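Local structure of Polyphosphate:AMP phosphotransferase (Pseudomonas aeruginosa PAO1, 3CZP) at residues Asp257-Leu262 with Val450-Asp455; Arg286-Ile291 with Ile490-Tyr494; His299-Phe305 with Gly403-Phe409; Tyr389-Asn393 with Arg459-Glu463. The protein uses inorganic polyphosphate as phosphate donor to convert AMP to ADP, and less efficiently GMP to GDP, working as a magnesium-dependent homodimeric kinase built of two fused PPK2 domains. One frame throughout, in Å; residues are numbered along the deposited sequence.

All four contacts lie in the second half of the chain, which folds as a PPK2 domain of the P-loop kinase type. Contact 1 opens first, at residues 257-262, and closes 188 residues later on helix 446-460. Contact 2 starts on helix 273-292 and closes on the C-terminal helix 475-496, so the two loops cross. Contact 3, which pairs strands 300-307 and 404-412 in the middle of the sheet, is nested inside both. Contact 4 joins helix 382-402 to the end of helix 446-460; it crosses contacts 1 and 3 and nests within contact 2. Contacts 1 and 4 share helix 446-460, and Lys408 of contact 3 reaches Thr460 of contact 4.

Contact 1: Asp257-Leu262 with Val450-Asp455; sequences DNRGLL and VDAVGD
At the surface of the second PPK2 domain, a turn leading into the short helix 260-263 is laid against the middle of helix 446-460 and held by an Asp-Arg-Asp salt-bridge network. Asn258 and Arg259 have phi/psi near -87/6 and -82/-10; Gly260 to Leu262 are helical, as is all of Val450-Asp455. The backbones come closest at Asn258 and Gly454, whose CA atoms are 4.6 Å apart. A CB on Gly454 would clash with Asn258 O; with glycine here, Gly454 CA makes a CA-H...O contact of 3.4 Å to that oxygen. Leu262, chi1 m and chi2 t, packs its branched end on both Val450 and Val453: CD1 lies 3.8 Å from Val450 CG1, and both CD1 and CD2 lie 3.7 Å from Val453 CG1. Trp410 of strand 404-412 also touches Leu262 and Val453, placing this apolar patch at the edge of the core. Arg259, chi1 p, chi2 t and chi3 p, bends round so that its guanidinium passes Val450, its NH2 3.1 Å from Val450 CG1, and bridges two carboxylates: NH1 lies 2.6 Å from Asp451 OD1, over one face of the guanidinium, and NE is a long 3.7 Å from Asp257 OD1. Asp455 is salt-bridged through OD2 to Arg375 of helix 370-377, while its OD1 accepts a hydrogen bond from Asn258 ND2 at 3.0 Å.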
# COMPACT_ATOMS: atom_id res chain seq x y z
N ASP A 257 30.92 -28.51 3.61
CA ASP A 257 31.45 -27.39 4.37
C ASP A 257 31.63 -26.13 3.50
O ASP A 257 32.62 -25.99 2.77
CB ASP A 257 32.78 -27.78 5.03
CG ASP A 257 33.22 -26.80 6.09
OD1 ASP A 257 32.34 -26.32 6.83
OD2 ASP A 257 34.45 -26.53 6.21
N ASN A 258 30.68 -25.20 3.62
CA ASN A 258 30.65 -23.95 2.84
C ASN A 258 31.45 -22.74 3.40
O ASN A 258 31.41 -21.64 2.83
CB ASN A 258 29.19 -23.55 2.59
CG ASN A 258 28.74 -23.81 1.16
OD1 ASN A 258 29.39 -23.36 0.21
ND2 ASN A 258 27.63 -24.52 1.00
N ARG A 259 32.19 -22.94 4.50
CA ARG A 259 32.91 -21.83 5.17
C ARG A 259 34.27 -21.43 4.55
O ARG A 259 34.84 -20.41 4.94
CB ARG A 259 33.08 -22.11 6.68
CG ARG A 259 33.83 -23.38 7.04
CD ARG A 259 34.17 -23.47 8.55
NE ARG A 259 32.98 -23.69 9.39
CZ ARG A 259 32.40 -22.79 10.19
NH1 ARG A 259 31.32 -23.13 10.90
NH2 ARG A 259 32.88 -21.55 10.31
N GLY A 260 34.77 -22.24 3.60
CA GLY A 260 36.00 -21.92 2.85
C GLY A 260 35.89 -20.71 1.92
O GLY A 260 36.91 -20.15 1.53
N LEU A 261 34.66 -20.33 1.55
CA LEU A 261 34.40 -19.10 0.77
C LEU A 261 34.70 -17.86 1.62
O LEU A 261 35.14 -16.84 1.10
CB LEU A 261 32.93 -19.02 0.28
CG LEU A 261 32.24 -20.15 -0.52
CD1 LEU A 261 30.69 -19.92 -0.64
CD2 LEU A 261 32.88 -20.39 -1.92
N LEU A 262 34.42 -17.97 2.92
CA LEU A 262 34.64 -16.89 3.88
C LEU A 262 36.02 -16.98 4.52
O LEU A 262 36.66 -15.95 4.74
CB LEU A 262 33.56 -16.91 4.97
CG LEU A 262 32.06 -16.60 4.54
CD1 LEU A 262 31.22 -16.66 5.85
CD2 LEU A 262 31.89 -15.13 3.86
N VAL A 450 28.76 -18.01 9.85
CA VAL A 450 29.74 -18.42 8.84
C VAL A 450 29.14 -19.55 8.00
O VAL A 450 29.10 -19.47 6.75
CB VAL A 450 31.11 -18.85 9.47
CG1 VAL A 450 32.08 -19.31 8.39
CG2 VAL A 450 31.73 -17.70 10.26
N ASP A 451 28.58 -20.55 8.68
CA ASP A 451 27.96 -21.68 7.99
C ASP A 451 26.80 -21.21 7.12
O ASP A 451 26.67 -21.64 5.98
CB ASP A 451 27.43 -22.74 8.95
CG ASP A 451 28.52 -23.55 9.55
OD1 ASP A 451 29.64 -23.64 8.98
OD2 ASP A 451 28.24 -24.12 10.62
N ALA A 452 26.00 -20.31 7.65
CA ALA A 452 24.83 -19.77 6.95
C ALA A 452 25.15 -18.83 5.77
O ALA A 452 24.48 -18.86 4.70
CB ALA A 452 23.91 -19.07 7.97
N VAL A 453 26.15 -17.98 5.94
CA VAL A 453 26.62 -17.10 4.84
C VAL A 453 27.22 -17.96 3.73
O VAL A 453 26.93 -17.75 2.56
CB VAL A 453 27.62 -16.02 5.33
CG1 VAL A 453 28.22 -15.19 4.18
CG2 VAL A 453 26.88 -15.12 6.32
N GLY A 454 27.99 -18.97 4.11
CA GLY A 454 28.51 -19.93 3.15
C GLY A 454 27.47 -20.61 2.30
O GLY A 454 27.62 -20.70 1.08
N ASP A 455 26.41 -21.11 2.93
CA ASP A 455 25.32 -21.75 2.22
C ASP A 455 24.59 -20.81 1.33
O ASP A 455 24.24 -21.17 0.20
CB ASP A 455 24.33 -22.38 3.18
CG ASP A 455 24.91 -23.52 3.93
OD1 ASP A 455 25.96 -24.05 3.49
OD2 ASP A 455 24.30 -23.93 4.93

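Contact 2: Arg286-Ile291 with Ile490-Tyr494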
# COMPACT_ATOMS: atom_id res chain seq x y z
N ARG A 286 31.50 8.46 -11.20
CA ARG A 286 31.20 7.42 -12.19
C ARG A 286 29.77 6.97 -11.96
O ARG A 286 29.00 6.89 -12.91
CB ARG A 286 32.17 6.24 -12.03
CG ARG A 286 32.09 5.18 -13.11
CD ARG A 286 33.11 4.12 -12.84
NE ARG A 286 32.84 2.87 -13.53
CZ ARG A 286 33.27 1.68 -13.10
NH1 ARG A 286 33.95 1.57 -11.97
NH2 ARG A 286 32.99 0.59 -13.79
N LEU A 287 29.40 6.75 -10.70
CA LEU A 287 28.01 6.37 -10.37
C LEU A 287 27.03 7.47 -10.78
O LEU A 287 26.04 7.17 -11.40
CB LEU A 287 27.80 6.04 -8.89
CG LEU A 287 26.33 5.72 -8.49
CD1 LEU A 287 25.84 4.48 -9.22
CD2 LEU A 287 26.18 5.53 -7.02
N ALA A 288 27.32 8.72 -10.45
CA ALA A 288 26.41 9.81 -10.81
C ALA A 288 26.20 9.82 -12.33
O ALA A 288 25.09 10.04 -12.83
CB ALA A 288 26.99 11.12 -10.35
N GLY A 289 27.26 9.57 -13.09
CA GLY A 289 27.16 9.68 -14.54
C GLY A 289 26.40 8.52 -15.12
O GLY A 289 25.65 8.67 -16.08
N LEU A 290 26.57 7.33 -14.53
CA LEU A 290 25.89 6.11 -15.02
C LEU A 290 24.41 6.17 -14.80
O LEU A 290 23.65 5.64 -15.62
CB LEU A 290 26.47 4.86 -14.36
CG LEU A 290 27.87 4.44 -14.86
CD1 LEU A 290 28.51 3.51 -13.86
CD2 LEU A 290 27.79 3.80 -16.22
N ILE A 291 24.00 6.75 -13.67
CA ILE A 291 22.59 6.94 -13.30
C ILE A 291 21.89 7.96 -14.21
O ILE A 291 20.71 7.81 -14.53
CB ILE A 291 22.44 7.36 -11.83
CG1 ILE A 291 22.86 6.24 -10.91
CG2 ILE A 291 21.01 7.76 -11.52
CD1 ILE A 291 22.04 5.08 -10.98
N ILE A 490 26.21 -1.75 -13.45
CA ILE A 490 25.47 -0.86 -14.39
C ILE A 490 26.15 -0.83 -15.77
O ILE A 490 25.49 -1.01 -16.79
CB ILE A 490 25.36 0.59 -13.87
CG1 ILE A 490 24.60 0.65 -12.53
CG2 ILE A 490 24.65 1.47 -14.89
CD1 ILE A 490 24.69 2.03 -11.79
N GLU A 491 27.46 -0.61 -15.84
CA GLU A 491 28.13 -0.67 -17.14
C GLU A 491 27.89 -2.00 -17.87
O GLU A 491 27.68 -2.01 -19.09
CB GLU A 491 29.64 -0.41 -16.96
CG GLU A 491 29.94 1.04 -16.48
CD GLU A 491 31.43 1.37 -16.48
OE1 GLU A 491 32.22 0.50 -16.93
OE2 GLU A 491 31.78 2.50 -16.05
N ALA A 492 27.95 -3.11 -17.13
CA ALA A 492 27.75 -4.43 -17.68
C ALA A 492 26.39 -4.59 -18.34
O ALA A 492 26.29 -5.16 -19.46
CB ALA A 492 27.92 -5.49 -16.61
N ALA A 493 25.36 -4.16 -17.61
CA ALA A 493 24.00 -4.08 -18.07
C ALA A 493 23.90 -3.30 -19.38
O ALA A 493 23.26 -3.76 -20.33
CB ALA A 493 23.13 -3.41 -17.02
N TYR A 494 24.52 -2.13 -19.45
CA TYR A 494 24.47 -1.36 -20.71
C TYR A 494 25.12 -2.10 -21.89
O TYR A 494 24.69 -1.96 -23.05
CB TYR A 494 25.16 -0.00 -20.55
CG TYR A 494 24.51 0.93 -19.58
CD1 TYR A 494 23.21 0.70 -19.09
CD2 TYR A 494 25.17 2.07 -19.15
CE1 TYR A 494 22.62 1.56 -18.20
CE2 TYR A 494 24.58 2.93 -18.26
CZ TYR A 494 23.31 2.67 -17.77
OH TYR A 494 22.72 3.54 -16.85
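Helices 273-292 and 475-496 run side by side in roughly the same direction, the short segments crossing at 33° with their axes 11.1 Å apart at closest approach. That is a generous spacing, filled by long side chains from both helices. Leu290 is the main bump: it points at the second helix and settles into the hollow between Ile490, Glu491 and Tyr494. Its CB lies 3.9 Å from Ile490 CG2, while its CD2 reaches 3.5 Å from Glu491 CG and 3.9 Å from Tyr494 CE2. Ile490 answers in the other direction, pushing its CD1 between Leu287 CD1 at 3.7 Å and Ile291 CD1 at 4.1 Å. Polar links flank this apolar interlock. On one flank Arg286, extended with chi1 to chi3 all t, passes its NE to Glu491 OE2 in a salt bridge of 2.8 Å; its other guanidinium nitrogens serve Glu283 and Asp488. On the other, the Tyr494 ring brings its OH to Leu290 O in a hydrogen bond of 2.6 Å, a carbonyl near the end of helix 273-292. Helix 475-496 lies on the parallel sheet, with Ile490 and Ala493 against Ile405 of strand 404-412, while the 286-291 part of helix 273-292 packs on helix 475-496; Phe296, in the connection to strand 300-307, touches both Ile291 and Tyr494.

Contact 3: His299-Phe305 with Gly403-Phe409; sequences HSLVAVF and GIIVVKF
Strands 300-307 and 404-412 run parallel and in register, with phi/psi in the beta region, a closest axis approach of 4.5 Å and an 18° angle between their short segments. They are neighbours in the five-stranded parallel sheet, order 2-3-1-4-5, of this P-loop kinase domain. The register pairs Leu301 with Ile405, Val302 with Val406, and so on to Phe305 with Phe409, CA atoms 4.7-5.0 Å apart. Hydrogen bonds run from Ile405 N to Ser300 O (2.8 Å), Val302 N to Ile405 O (2.8 Å), Val407 N to Val302 O (2.8 Å), Val304 N to Val407 O (2.9 Å) and Phe409 N to Val304 O (2.9 Å). Leu301, Ala303, Phe305, Ile405, Val407 and Phe409 share one face, largely covered by helix 475-496; there Leu301 CD1 meets Ile405 CG2 at 3.6 Å, and the Phe305 and Phe409 rings, both chi1 m, lie 5.0 Å apart between centroids, inclined at 31°. On the opposite face Val302 CG2 touches Ile404 CG2 at 3.6 Å. Gly403, phi 104°, ends the preceding helix in a Schellman motif. His299, chi1 m, whose NE2 bonds to Asp497, donates from ND1 to Gly403 O at 2.8 Å.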
# COMPACT_ATOMS: atom_id res chain seq x y z
N HIS A 299 16.15 0.65 -17.14
CA HIS A 299 16.60 -0.14 -16.02
C HIS A 299 16.16 0.42 -14.68
O HIS A 299 15.60 1.51 -14.56
CB HIS A 299 18.15 -0.18 -16.02
CG HIS A 299 18.74 -0.93 -17.19
ND1 HIS A 299 18.66 -2.31 -17.31
CD2 HIS A 299 19.39 -0.49 -18.28
CE1 HIS A 299 19.25 -2.68 -18.44
NE2 HIS A 299 19.70 -1.60 -19.04
N SER A 300 16.45 -0.35 -13.64
CA SER A 300 16.48 0.21 -12.31
C SER A 300 17.58 -0.54 -11.54
O SER A 300 18.18 -1.45 -12.08
CB SER A 300 15.09 0.17 -11.65
OG SER A 300 14.66 -1.15 -11.59
N LEU A 301 17.83 -0.13 -10.30
CA LEU A 301 18.92 -0.69 -9.52
C LEU A 301 18.38 -1.15 -8.19
O LEU A 301 17.58 -0.45 -7.57
CB LEU A 301 20.04 0.35 -9.36
CG LEU A 301 21.41 0.03 -8.74
CD1 LEU A 301 22.09 -1.02 -9.56
CD2 LEU A 301 22.27 1.33 -8.73
N VAL A 302 18.80 -2.34 -7.78
CA VAL A 302 18.63 -2.84 -6.39
C VAL A 302 19.98 -3.20 -5.83
O VAL A 302 20.69 -4.05 -6.39
CB VAL A 302 17.66 -4.06 -6.35
CG1 VAL A 302 17.62 -4.70 -4.95
CG2 VAL A 302 16.26 -3.60 -6.76
N ALA A 303 20.33 -2.54 -4.71
CA ALA A 303 21.53 -2.86 -3.89
C ALA A 303 21.13 -3.43 -2.57
O ALA A 303 20.44 -2.78 -1.77
CB ALA A 303 22.44 -1.64 -3.71
N VAL A 304 21.52 -4.66 -2.33
CA VAL A 304 21.26 -5.35 -1.09
C VAL A 304 22.50 -5.33 -0.18
O VAL A 304 23.60 -5.65 -0.64
CB VAL A 304 20.92 -6.82 -1.35
CG1 VAL A 304 21.11 -7.62 -0.06
CG2 VAL A 304 19.48 -6.99 -2.00
N PHE A 305 22.33 -4.97 1.08
CA PHE A 305 23.44 -4.99 2.05
C PHE A 305 23.20 -5.90 3.23
O PHE A 305 22.22 -5.73 3.96
CB PHE A 305 23.73 -3.58 2.60
CG PHE A 305 24.36 -2.66 1.61
CD1 PHE A 305 25.76 -2.46 1.61
CD2 PHE A 305 23.59 -1.97 0.69
CE1 PHE A 305 26.33 -1.60 0.70
CE2 PHE A 305 24.16 -1.13 -0.28
CZ PHE A 305 25.51 -0.92 -0.26
N GLY A 403 14.83 -6.16 -16.29
CA GLY A 403 15.92 -5.17 -16.53
C GLY A 403 16.43 -4.50 -15.24
O GLY A 403 17.17 -3.53 -15.27
N ILE A 404 16.01 -5.02 -14.09
CA ILE A 404 16.51 -4.53 -12.81
C ILE A 404 17.90 -5.09 -12.60
O ILE A 404 18.14 -6.28 -12.76
CB ILE A 404 15.58 -4.88 -11.61
CG1 ILE A 404 14.13 -4.42 -11.93
CG2 ILE A 404 16.14 -4.32 -10.33
CD1 ILE A 404 13.14 -4.41 -10.76
N ILE A 405 18.81 -4.18 -12.27
CA ILE A 405 20.19 -4.49 -11.93
C ILE A 405 20.30 -4.82 -10.46
O ILE A 405 20.09 -3.99 -9.63
CB ILE A 405 21.09 -3.29 -12.28
CG1 ILE A 405 20.91 -2.91 -13.76
CG2 ILE A 405 22.59 -3.59 -11.97
CD1 ILE A 405 21.57 -1.61 -14.10
N VAL A 406 20.66 -6.05 -10.15
CA VAL A 406 20.70 -6.51 -8.78
C VAL A 406 22.16 -6.72 -8.29
O VAL A 406 22.94 -7.54 -8.85
CB VAL A 406 19.89 -7.79 -8.67
CG1 VAL A 406 19.97 -8.36 -7.28
CG2 VAL A 406 18.42 -7.53 -9.14
N VAL A 407 22.54 -5.96 -7.26
CA VAL A 407 23.86 -6.06 -6.66
C VAL A 407 23.70 -6.47 -5.19
O VAL A 407 22.83 -5.94 -4.52
CB VAL A 407 24.61 -4.72 -6.87
CG1 VAL A 407 26.02 -4.85 -6.41
CG2 VAL A 407 24.64 -4.37 -8.42
N LYS A 408 24.51 -7.42 -4.71
CA LYS A 408 24.37 -7.98 -3.35
C LYS A 408 25.71 -8.00 -2.60
O LYS A 408 26.68 -8.58 -3.08
CB LYS A 408 23.85 -9.43 -3.46
CG LYS A 408 22.43 -9.58 -3.99
CD LYS A 408 21.98 -11.04 -3.92
CE LYS A 408 22.66 -11.94 -4.94
NZ LYS A 408 22.02 -13.35 -5.07
N PHE A 409 25.76 -7.39 -1.43
CA PHE A 409 26.99 -7.26 -0.66
C PHE A 409 26.91 -8.00 0.68
O PHE A 409 25.98 -7.81 1.45
CB PHE A 409 27.29 -5.76 -0.39
CG PHE A 409 27.52 -4.91 -1.65
CD1 PHE A 409 28.70 -5.03 -2.40
CD2 PHE A 409 26.57 -4.03 -2.09
CE1 PHE A 409 28.89 -4.30 -3.52
CE2 PHE A 409 26.79 -3.27 -3.22
CZ PHE A 409 27.94 -3.41 -3.93

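Contact 4: Tyr389-Asn393 with Arg459-Glu463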
# COMPACT_ATOMS: atom_id res chain seq x y z
N TYR A 389 16.03 -20.40 -0.59
CA TYR A 389 17.10 -20.18 -1.55
C TYR A 389 16.56 -20.16 -2.98
O TYR A 389 16.83 -19.24 -3.74
CB TYR A 389 18.18 -21.26 -1.41
CG TYR A 389 18.80 -21.34 -0.04
CD1 TYR A 389 19.63 -20.33 0.42
CD2 TYR A 389 18.55 -22.41 0.80
CE1 TYR A 389 20.20 -20.39 1.68
CE2 TYR A 389 19.12 -22.48 2.06
CZ TYR A 389 19.94 -21.47 2.50
OH TYR A 389 20.51 -21.53 3.75
N GLY A 390 15.79 -21.19 -3.32
CA GLY A 390 15.19 -21.30 -4.68
C GLY A 390 14.19 -20.23 -4.95
O GLY A 390 14.14 -19.66 -6.03
N GLU A 391 13.33 -19.99 -3.98
CA GLU A 391 12.42 -18.83 -3.96
C GLU A 391 13.14 -17.48 -4.20
O GLU A 391 12.68 -16.64 -4.99
CB GLU A 391 11.67 -18.81 -2.63
CG GLU A 391 10.64 -19.89 -2.58
CD GLU A 391 9.96 -20.08 -1.25
OE1 GLU A 391 10.34 -19.44 -0.24
OE2 GLU A 391 9.00 -20.87 -1.28
N ILE A 392 14.25 -17.27 -3.52
CA ILE A 392 15.01 -16.02 -3.66
C ILE A 392 15.55 -15.87 -5.07
O ILE A 392 15.47 -14.80 -5.67
CB ILE A 392 16.17 -15.95 -2.66
CG1 ILE A 392 15.66 -15.65 -1.25
CG2 ILE A 392 17.19 -14.91 -3.09
CD1 ILE A 392 16.69 -15.85 -0.16
N ASN A 393 16.09 -16.96 -5.60
CA ASN A 393 16.64 -17.00 -6.93
C ASN A 393 15.60 -16.76 -7.97
O ASN A 393 15.85 -15.99 -8.95
CB ASN A 393 17.36 -18.35 -7.18
CG ASN A 393 18.67 -18.46 -6.46
OD1 ASN A 393 19.32 -17.46 -6.12
ND2 ASN A 393 19.10 -19.71 -6.24
N ARG A 459 24.29 -21.21 -2.66
CA ARG A 459 22.99 -21.55 -3.24
C ARG A 459 22.35 -20.38 -4.02
O ARG A 459 21.46 -20.59 -4.84
CB ARG A 459 22.04 -22.04 -2.14
CG ARG A 459 22.67 -22.99 -1.10
CD ARG A 459 22.17 -24.42 -1.14
NE ARG A 459 21.80 -24.86 0.21
CZ ARG A 459 22.61 -25.44 1.10
NH1 ARG A 459 23.87 -25.72 0.81
NH2 ARG A 459 22.12 -25.74 2.30
N THR A 460 22.78 -19.14 -3.75
CA THR A 460 22.13 -17.95 -4.37
C THR A 460 23.11 -16.99 -5.04
O THR A 460 22.73 -15.92 -5.47
CB THR A 460 21.25 -17.12 -3.33
OG1 THR A 460 22.09 -16.60 -2.28
CG2 THR A 460 20.12 -17.97 -2.66
N SER A 461 24.38 -17.35 -5.11
CA SER A 461 25.29 -16.53 -5.94
C SER A 461 25.24 -17.05 -7.36
O SER A 461 25.90 -18.01 -7.67
CB SER A 461 26.71 -16.56 -5.44
OG SER A 461 27.43 -15.56 -6.13
N THR A 462 24.37 -16.45 -8.17
CA THR A 462 24.02 -16.99 -9.47
C THR A 462 24.68 -16.13 -10.53
O THR A 462 25.17 -15.08 -10.22
CB THR A 462 22.48 -16.98 -9.69
OG1 THR A 462 21.96 -15.65 -9.55
CG2 THR A 462 21.77 -17.87 -8.70
N GLU A 463 24.68 -16.60 -11.78
CA GLU A 463 25.11 -15.80 -12.92
C GLU A 463 24.32 -14.49 -13.06
O GLU A 463 24.88 -13.45 -13.36
CB GLU A 463 24.99 -16.64 -14.19
CG GLU A 463 25.23 -15.91 -15.54
CD GLU A 463 26.61 -16.16 -16.14
OE1 GLU A 463 27.62 -16.26 -15.40
OE2 GLU A 463 26.68 -16.24 -17.39
O HOH W 1 19.94 -15.22 -7.57
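In this P-loop kinase-type domain, helix 382-402 meets helix 446-460 where the latter ends, Ser461 being the first residue to leave helical angles. One direct hydrogen bond joins the segments: Asn393 ND2 donates to Arg459 O at 2.9 Å, using a carbonyl of the last turn. Van der Waals packing centres on Thr460, whose CG2 sits at the edge of the Tyr389 ring, 3.9 Å from Tyr389 CD1, and 4.3 Å from Ile392 CG2. Its OG1 is turned to Met456 O and Trp467, and its carbonyl receives Lys408. The Arg459 chain lies along the Tyr389 ring, with NE over one face and CB 3.9 Å from Tyr389 CD1; the cation-pi term is long, Arg459 CZ being 5.2 Å from the ring centroid, and at most weakly attractive. A water bridge completes the contact. Thr462 OG1, also bonded to Ala465 N, donates to the water at 2.9 Å, and the water donates to Asn393 OD1 at 2.7 Å.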